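Local atomic coordinates of putative transcriptional regulator (Listeria innocua, PDB entry 3LWF), a protein that probably binds DNA as a transcription factor of the Rrf2 family. Residues L122-R125 with M126-A129. Residues are numbered along the deposited sequence; the frame is centred on the assembly and turned at random.
Sequences LWTR and MRNA. With SO4 (sulfate ion), chain K.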
# COMPACT_ATOMS: atom_id res chain seq x y z
N LEU A 122 8.31 9.64 1.83
CA LEU A 122 7.75 8.43 2.41
C LEU A 122 6.81 7.76 1.43
O LEU A 122 6.76 6.52 1.35
CB LEU A 122 7.04 8.71 3.73
CG LEU A 122 6.46 7.47 4.43
CD1 LEU A 122 7.63 6.53 4.69
CD2 LEU A 122 5.74 7.82 5.72
N TRP A 123 6.04 8.58 0.71
CA TRP A 123 5.01 8.04 -0.16
C TRP A 123 5.69 7.39 -1.35
O TRP A 123 5.30 6.31 -1.76
CB TRP A 123 4.03 9.13 -0.63
CG TRP A 123 3.28 9.95 0.45
CD1 TRP A 123 2.88 11.24 0.33
CD2 TRP A 123 2.88 9.54 1.78
NE1 TRP A 123 2.27 11.67 1.47
CE2 TRP A 123 2.26 10.64 2.38
CE3 TRP A 123 2.99 8.35 2.51
CZ2 TRP A 123 1.74 10.60 3.66
CZ3 TRP A 123 2.49 8.31 3.79
CH2 TRP A 123 1.88 9.44 4.36
N THR A 124 6.74 8.05 -1.85
CA THR A 124 7.60 7.56 -2.93
C THR A 124 8.12 6.16 -2.60
O THR A 124 8.00 5.21 -3.41
CB THR A 124 8.74 8.54 -3.18
OG1 THR A 124 8.19 9.79 -3.61
CG2 THR A 124 9.71 8.05 -4.24
N ARG A 125 8.65 6.01 -1.40
CA ARG A 125 9.22 4.72 -0.99
C ARG A 125 8.18 3.62 -0.87
O ARG A 125 8.42 2.47 -1.27
CB ARG A 125 9.98 4.84 0.33
CG ARG A 125 11.27 5.61 0.17
CD ARG A 125 12.01 5.78 1.48
NE ARG A 125 13.23 6.55 1.28
CZ ARG A 125 14.41 6.28 1.82
NH1 ARG A 125 14.59 5.23 2.61
NH2 ARG A 125 15.43 7.08 1.55
N MSE A 126 7.04 3.95 -0.29
CA MSE A 126 5.94 2.99 -0.17
C MSE A 126 5.44 2.54 -1.56
O MSE A 126 5.16 1.36 -1.75
CB MSE A 126 4.81 3.60 0.62
CG MSE A 126 5.12 3.74 2.06
SE MSE A 126 3.57 4.56 2.94
CE MSE A 126 4.16 4.43 4.74
N ARG A 127 5.34 3.50 -2.49
CA ARG A 127 4.85 3.29 -3.84
C ARG A 127 5.86 2.39 -4.57
O ARG A 127 5.47 1.42 -5.22
CB ARG A 127 4.75 4.65 -4.55
CG ARG A 127 4.09 4.65 -5.93
CD ARG A 127 4.98 4.21 -7.07
NE ARG A 127 6.29 4.83 -7.02
CZ ARG A 127 6.56 6.10 -7.34
NH1 ARG A 127 5.63 6.94 -7.75
NH2 ARG A 127 7.81 6.54 -7.25
N ASN A 128 7.14 2.74 -4.51
CA ASN A 128 8.19 1.91 -5.11
C ASN A 128 8.13 0.49 -4.60
O ASN A 128 8.25 -0.47 -5.38
CB ASN A 128 9.58 2.55 -4.95
CG ASN A 128 9.73 3.81 -5.77
OD1 ASN A 128 8.86 4.11 -6.58
ND2 ASN A 128 10.80 4.56 -5.57
N ALA A 129 7.88 0.35 -3.31
CA ALA A 129 7.89 -0.97 -2.67
C ALA A 129 6.76 -1.83 -3.19
O ALA A 129 6.95 -3.02 -3.50
CB ALA A 129 7.83 -0.85 -1.15
S SO4 K . 18.25 3.93 2.06
O1 SO4 K . 17.50 4.97 2.76
O2 SO4 K . 18.71 2.90 2.99
O3 SO4 K . 17.43 3.27 1.05
O4 SO4 K . 19.41 4.55 1.44
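Met126 lays its selenium against the edge of the Trp123 indole: SE is 3.9 Å from Trp123 CE3, and the line from the centroid of the six-membered ring to SE runs 84° off the ring normal, a Met-aromatic contact made near the ring plane. The Met126 chain is extended beyond CG, which carries its methyl CE on to Leu122, 3.8 Å from Leu122 CG. On another side of the helix, Thr124 CG2 lies 3.9 Å from both Arg127 NH2 and Asn128 ND2. The Arg127 chain, bent at chi2 and chi3, folds its guanidinium back alongside Asn128, so that NE and NH2 each lie 2.7 Å from Asn128 OD1; the oxygen lies 4° out of the guanidinium plane, so the two bonds probably limit rotation of both groups. Backbone i to i+4 bonds, such as Asn128 N to Thr124 O at 2.8 Å, hold the helix turn that brings these side chains together. Arg125 reaches outward, its NE salt-bridged to Glu121 OE2; Arg125 NH1 lies 2.9 Å from O1 of a sulfate probably left by crystallisation, and NH2 donates to the same oxygen. All of this lies within helix 117-136, at the dimer interface: Trp123 meets Phe157 of the second subunit edge-to-face, Arg127 NH2 bonds to Ser149 O of that subunit, and strand 107-110 of the same chain packs on Trp123 and Met126 through Val109 and Leu108.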